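Local coordinates for protein ketol-acid reductoisomerase (NAD(+)) (uncultured archaeon GZfos26G2, PDB 4XDY) that catalyses the magnesium-dependent methyl migration and NADH-linked reduction of (S)-2-acetolactate to (R)-2,3-dihydroxy-isovalerate, a step in branched-chain amino acid biosynthesis, at residues N115-R120 and T187-T192; G214-V219 and G314-E319. All coordinates share one frame; numbering follows the deposited sequence. Where two conformers were deposited one is given.

Contact 1: N115-R120 and T187-T192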
loop_
_atom_site.group_PDB
_atom_site.type_symbol
_atom_site.label_atom_id
_atom_site.label_comp_id
_atom_site.label_asym_id
_atom_site.label_seq_id
_atom_site.Cartn_x
_atom_site.Cartn_y
_atom_site.Cartn_z
ATOM N N ASN A 115 5.510 23.165 -14.742
ATOM C CA ASN A 115 5.879 24.047 -15.864
ATOM C C ASN A 115 5.615 25.501 -15.615
ATOM O O ASN A 115 6.385 26.381 -16.087
ATOM C CB ASN A 115 5.281 23.550 -17.149
ATOM C CG ASN A 115 6.060 22.340 -17.718
ATOM O OD1 ASN A 115 7.299 22.367 -17.739
ATOM N ND2 ASN A 115 5.388 21.312 -18.095
ATOM N N ILE A 116 4.543 25.769 -14.893
ATOM C CA ILE A 116 4.252 27.166 -14.483
ATOM C C ILE A 116 5.198 27.631 -13.376
ATOM O O ILE A 116 5.829 28.689 -13.461
ATOM C CB ILE A 116 2.764 27.347 -14.071
ATOM C CG1 ILE A 116 1.828 27.222 -15.276
ATOM C CG2 ILE A 116 2.592 28.610 -13.250
ATOM C CD1 ILE A 116 2.020 28.357 -16.279
ATOM N N CYS A 117 5.370 26.780 -12.360
ATOM C CA CYS A 117 6.259 27.087 -11.241
ATOM C C CYS A 117 7.692 27.411 -11.679
ATOM O O CYS A 117 8.288 28.391 -11.198
ATOM C CB CYS A 117 6.313 25.857 -10.302
ATOM S SG CYS A 117 7.434 26.037 -8.897
ATOM N N PHE A 118 8.272 26.557 -12.527
ATOM C CA PHE A 118 9.633 26.732 -12.979
ATOM C C PHE A 118 9.738 27.593 -14.187
ATOM O O PHE A 118 10.826 27.717 -14.775
ATOM C CB PHE A 118 10.358 25.387 -13.081
ATOM C CG PHE A 118 10.435 24.655 -11.760
ATOM C CD1 PHE A 118 11.138 25.203 -10.707
ATOM C CD2 PHE A 118 9.803 23.428 -11.592
ATOM C CE1 PHE A 118 11.234 24.558 -9.478
ATOM C CE2 PHE A 118 9.881 22.774 -10.359
ATOM C CZ PHE A 118 10.594 23.339 -9.305
ATOM N N LYS A 119 8.632 28.228 -14.594
ATOM C CA LYS A 119 8.691 29.207 -15.681
ATOM C C LYS A 119 9.080 28.597 -17.042
ATOM O O LYS A 119 9.654 29.281 -17.894
ATOM C CB LYS A 119 9.619 30.373 -15.320
ATOM C CG LYS A 119 9.064 31.109 -14.090
ATOM C CD LYS A 119 9.675 32.473 -13.987
ATOM C CE LYS A 119 10.384 32.620 -12.679
ATOM N NZ LYS A 119 9.298 32.607 -11.676
ATOM N N ARG A 120 8.741 27.333 -17.290
ATOM C CA ARG A 120 8.909 26.770 -18.552
ATOM C C ARG A 120 7.808 27.127 -19.515
ATOM O O ARG A 120 7.997 27.010 -20.714
ATOM C CB ARG A 120 9.000 25.256 -18.417
ATOM C CG ARG A 120 10.127 24.764 -17.477
ATOM C CD ARG A 120 11.353 24.498 -18.221
ATOM N NE ARG A 120 11.211 23.347 -19.132
ATOM C CZ ARG A 120 11.866 23.279 -20.291
ATOM N NH1 ARG A 120 12.674 24.270 -20.605
ATOM N NH2 ARG A 120 11.733 22.247 -21.123
ATOM N N THR A 187 -0.898 27.225 -3.621
ATOM C CA THR A 187 -0.305 27.907 -4.744
ATOM C C THR A 187 0.278 26.881 -5.735
ATOM O O THR A 187 0.480 25.695 -5.386
ATOM C CB THR A 187 0.867 28.838 -4.360
ATOM O OG1 THR A 187 1.947 28.083 -3.776
ATOM C CG2 THR A 187 0.406 29.929 -3.332
ATOM N N PHE A 188 0.584 27.336 -6.937
ATOM C CA PHE A 188 1.188 26.482 -7.961
ATOM C C PHE A 188 2.566 25.944 -7.416
ATOM O O PHE A 188 2.884 24.768 -7.614
ATOM C CB PHE A 188 1.454 27.277 -9.189
ATOM C CG PHE A 188 0.450 27.044 -10.277
ATOM C CD1 PHE A 188 -0.805 27.625 -10.213
ATOM C CD2 PHE A 188 0.737 26.201 -11.388
ATOM C CE1 PHE A 188 -1.725 27.439 -11.260
ATOM C CE2 PHE A 188 -0.148 26.053 -12.430
ATOM C CZ PHE A 188 -1.418 26.650 -12.328
ATOM N N GLU A 189 3.276 26.790 -6.683
ATOM C CA GLU A 189 4.621 26.474 -6.218
ATOM C C GLU A 189 4.491 25.433 -5.098
ATOM O O GLU A 189 5.284 24.503 -4.995
ATOM C CB GLU A 189 5.354 27.765 -5.821
ATOM C CG GLU A 189 5.627 28.730 -7.016
ATOM C CD GLU A 189 4.394 29.505 -7.622
ATOM O OE1 GLU A 189 3.378 29.705 -6.828
ATOM O OE2 GLU A 189 4.423 29.810 -8.935
ATOM N N GLN A 190 3.533 25.596 -4.216
ATOM C CA GLN A 190 3.349 24.617 -3.172
ATOM C C GLN A 190 3.056 23.225 -3.653
ATOM O O GLN A 190 3.620 22.277 -3.143
ATOM C CB GLN A 190 2.272 24.979 -2.161
ATOM C CG GLN A 190 2.547 26.152 -1.245
ATOM C CD GLN A 190 1.295 26.330 -0.406
ATOM O OE1 GLN A 190 0.330 26.918 -0.875
ATOM N NE2 GLN A 190 1.257 25.680 0.754
ATOM N N GLU A 191 2.104 23.105 -4.557
ATOM C CA GLU A 191 1.813 21.821 -5.186
ATOM C C GLU A 191 3.029 21.218 -5.820
ATOM O O GLU A 191 3.316 20.044 -5.583
ATOM C CB GLU A 191 0.725 21.902 -6.234
ATOM C CG GLU A 191 0.213 20.511 -6.627
ATOM C CD GLU A 191 1.008 19.775 -7.737
ATOM O OE1 GLU A 191 1.768 20.422 -8.471
ATOM O OE2 GLU A 191 0.794 18.559 -7.770
ATOM N N THR A 192 3.810 22.030 -6.534
ATOM C CA THR A 192 4.885 21.513 -7.305
ATOM C C THR A 192 5.886 20.865 -6.363
ATOM O O THR A 192 6.367 19.746 -6.568
ATOM C CB THR A 192 5.582 22.622 -8.091
ATOM O OG1 THR A 192 4.634 23.221 -9.023
ATOM C CG2 THR A 192 6.746 22.038 -8.845
HETATM O O HOH W 1 6.884 30.396 -9.942
#

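Contact 2: G214-V219 and G314-E319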
loop_
_atom_site.group_PDB
_atom_site.type_symbol
_atom_site.label_atom_id
_atom_site.label_comp_id
_atom_site.label_asym_id
_atom_site.label_seq_id
_atom_site.Cartn_x
_atom_site.Cartn_y
_atom_site.Cartn_z
ATOM N N GLY A 214 14.637 -4.581 1.075
ATOM C CA GLY A 214 14.202 -5.722 1.889
ATOM C C GLY A 214 14.263 -7.061 1.173
ATOM O O GLY A 214 14.750 -8.087 1.735
ATOM N N PHE A 215 13.782 -7.072 -0.051
ATOM C CA PHE A 215 13.712 -8.278 -0.872
ATOM C C PHE A 215 15.163 -8.793 -1.079
ATOM O O PHE A 215 15.445 -9.975 -0.890
ATOM C CB PHE A 215 13.085 -7.926 -2.211
ATOM C CG PHE A 215 13.039 -9.078 -3.199
ATOM C CD1 PHE A 215 14.156 -9.331 -4.025
ATOM C CD2 PHE A 215 11.894 -9.825 -3.394
ATOM C CE1 PHE A 215 14.121 -10.327 -4.964
ATOM C CE2 PHE A 215 11.872 -10.868 -4.340
ATOM C CZ PHE A 215 12.985 -11.100 -5.096
ATOM N N GLU A 216 16.076 -7.887 -1.441
ATOM C CA GLU A 216 17.477 -8.258 -1.645
ATOM C C GLU A 216 18.151 -8.845 -0.391
ATOM O O GLU A 216 18.910 -9.790 -0.424
ATOM C CB GLU A 216 18.280 -7.095 -2.192
ATOM C CG GLU A 216 17.909 -6.706 -3.618
ATOM C CD GLU A 216 18.762 -5.538 -4.172
ATOM O OE1 GLU A 216 19.624 -5.053 -3.432
ATOM O OE2 GLU A 216 18.471 -5.083 -5.291
ATOM N N VAL A 217 17.917 -8.220 0.738
ATOM C CA VAL A 217 18.418 -8.730 1.977
ATOM C C VAL A 217 18.008 -10.165 2.250
ATOM O O VAL A 217 18.893 -11.032 2.615
ATOM C CB VAL A 217 18.147 -7.756 3.149
ATOM C CG1 VAL A 217 18.453 -8.464 4.491
ATOM C CG2 VAL A 217 18.916 -6.440 2.974
ATOM N N LEU A 218 16.729 -10.470 2.102
ATOM C CA LEU A 218 16.273 -11.842 2.248
ATOM C C LEU A 218 16.941 -12.806 1.253
ATOM O O LEU A 218 17.420 -13.870 1.657
ATOM C CB LEU A 218 14.767 -11.886 2.169
ATOM C CG LEU A 218 14.078 -11.308 3.464
ATOM C CD1 LEU A 218 12.573 -11.321 3.172
ATOM C CD2 LEU A 218 14.344 -12.179 4.652
ATOM N N VAL A 219 16.907 -12.446 -0.028
ATOM C CA VAL A 219 17.436 -13.339 -1.073
ATOM C C VAL A 219 18.936 -13.545 -0.856
ATOM O O VAL A 219 19.426 -14.678 -0.926
ATOM C CB VAL A 219 17.129 -12.823 -2.480
ATOM C CG1 VAL A 219 17.888 -13.639 -3.530
ATOM C CG2 VAL A 219 15.631 -12.927 -2.677
ATOM N N GLY A 314 13.359 -4.009 -15.007
ATOM C CA GLY A 314 12.673 -5.128 -15.585
ATOM C C GLY A 314 13.544 -6.389 -15.493
ATOM O O GLY A 314 13.046 -7.466 -15.520
ATOM N N GLU A 315 14.830 -6.264 -15.295
ATOM C CA GLU A 315 15.708 -7.412 -15.088
ATOM C C GLU A 315 15.812 -7.829 -13.607
ATOM O O GLU A 315 16.309 -8.896 -13.281
ATOM C CB GLU A 315 17.118 -7.060 -15.647
ATOM C CG GLU A 315 17.148 -6.847 -17.181
ATOM C CD GLU A 315 18.446 -6.205 -17.714
ATOM O OE1 GLU A 315 19.416 -6.027 -16.938
ATOM O OE2 GLU A 315 18.477 -5.835 -18.923
ATOM N N HIS A 316 15.313 -7.011 -12.672
ATOM C CA HIS A 316 15.460 -7.373 -11.266
ATOM C C HIS A 316 14.599 -8.555 -10.945
ATOM O O HIS A 316 13.440 -8.679 -11.369
ATOM C CB HIS A 316 15.099 -6.155 -10.366
ATOM C CG HIS A 316 15.629 -6.260 -8.985
ATOM N ND1 HIS A 316 15.045 -7.058 -8.032
ATOM C CD2 HIS A 316 16.666 -5.654 -8.364
ATOM C CE1 HIS A 316 15.725 -7.002 -6.907
ATOM N NE2 HIS A 316 16.710 -6.138 -7.076
ATOM N N GLN A 317 15.150 -9.424 -10.115
ATOM C CA GLN A 317 14.399 -10.538 -9.603
ATOM C C GLN A 317 13.027 -10.260 -8.991
ATOM O O GLN A 317 12.131 -11.065 -9.119
ATOM C CB GLN A 317 15.294 -11.239 -8.586
ATOM C CG GLN A 317 15.069 -12.674 -8.473
ATOM C CD GLN A 317 16.067 -13.340 -7.553
ATOM O OE1 GLN A 317 16.757 -12.692 -6.737
ATOM N NE2 GLN A 317 16.139 -14.612 -7.680
ATOM N N VAL A 318 12.859 -9.126 -8.306
ATOM C CA VAL A 318 11.589 -8.790 -7.734
ATOM C C VAL A 318 10.508 -8.688 -8.806
ATOM O O VAL A 318 9.382 -9.092 -8.625
ATOM C CB VAL A 318 11.706 -7.534 -6.823
ATOM C CG1 VAL A 318 11.803 -6.297 -7.653
ATOM C CG2 VAL A 318 10.501 -7.558 -5.913
ATOM N N GLU A 319 10.909 -8.209 -9.988
ATOM C CA GLU A 319 10.052 -8.087 -11.116
ATOM C C GLU A 319 9.824 -9.400 -11.891
ATOM O O GLU A 319 8.722 -9.711 -12.274
ATOM C CB GLU A 319 10.582 -6.947 -12.026
ATOM C CG GLU A 319 10.391 -5.533 -11.471
ATOM C CD GLU A 319 8.907 -5.206 -11.303
ATOM O OE1 GLU A 319 8.180 -5.042 -12.288
ATOM O OE2 GLU A 319 8.423 -5.261 -10.127
#

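Contact 1: N115-R120 and T187-T192
Ile-116 and Cys-117 pack on Phe-188, Glu-189 and Thr-192 in a buried, mostly apolar contact between the N-terminal Rossmann domain and the N-terminal end of helix 188-203. No direct hydrogen bond crosses it. Ile-116 meets the Phe-188 ring obliquely, its CB 3.6 Å from Phe-188 CD2. Phe-110 and Met-131, on two strands of the sheet, also touch the Phe-188 side chain. Cys-117 has SG anti to its backbone N (chi1 177°). This sulfur stands over the centre of the Phe-118 ring, 4.0 Å above its plane. Thr-192 CG2 meets Phe-118 CE2 at 3.6 Å. Thr-192 OG1 donates to Phe-188 O over 2.7 Å, from the opposite face of the carbonyl plane to Thr-192 N. That bond holds the hydroxyl beside Cys-117 CB. In the conformer described, one of two deposited, Glu-189 CG lies 3.7 Å from Cys-117 SG. Its OE2 is joined by a water to Cys-117 O and forms a salt bridge with Lys-158. Thr-187 and Gln-190 close the helix start: Gln-190 N donates to Thr-187 OG1, and Thr-187 N to Gln-190 OE1. This reciprocal pairing is a capping box, here at the start of the helix that carries the magnesium ligands Asp-195 and Glu-199.

Contact 2: G214-V219 and G314-E319
Phe-215 reaches from helix 205-220 to the start of helix 317-327 and packs on Val-318. Its CB points toward that segment, and chi1 of 176° sets CG anti to the backbone N. CG lies 4.0 Å from Val-318 CG2. CD1 meets His-316 CE1 and CE1 meets Gln-317 CB, both obliquely. Val-318 CG2 lies over one face, 3.7 Å from CD2 and also near CE2. CZ, at the tip, rests 3.8 Å from Val-318 N. Val-318 CB stands over the ring centre, 3.9 Å from the centroid, a CH-pi contact. Val-219 CG2 lies over the opposite face, offset toward the rim. An alanine in place of Phe-215 would probably leave a gap between Val-219 and Val-318 and take away the CH-pi contact with Val-318 CB. Beside the ring, His-316 NE2 donates to Glu-216 OE2 over 2.7 Å, nearly straight at 168°. Glu-216 OE2 accepts through its anti lone pair, and carboxylate and imidazole are nearly coplanar. His-316 ND1 accepts from Val-318 N at 3.0 Å, an N-cap bond that holds the imidazole from its other nitrogen. Glu-216 OE2 also forms a salt bridge with Arg-212, and OE1 one with Lys-276 of the second subunit. Phe-215 further touches Pro-225 and Ala-228, so it sits where helices 205-220, 225-254 and 317-327 meet in the all-helical C-terminal knotted domain.

Overall arrangement
Contact 1 joins the Rossmann domain to the C-terminal knotted domain, whereas contact 2 lies wholly within the latter. Their centres are 36 Å apart and their nearest atoms about 25 Å, so they do not touch. Helix 188-203 of contact 1 is followed in the chain by helix 205-220 of contact 2. Contact 1 is near the catalytic centre. The Thr-192 side chain is about 4 Å from that of His-112, the predicted active-site residue, and about 8 Å from a bound magnesium ion. In contact 2, the Phe-215 side chain is about 8 Å from that of Glu-231, a predicted magnesium ligand.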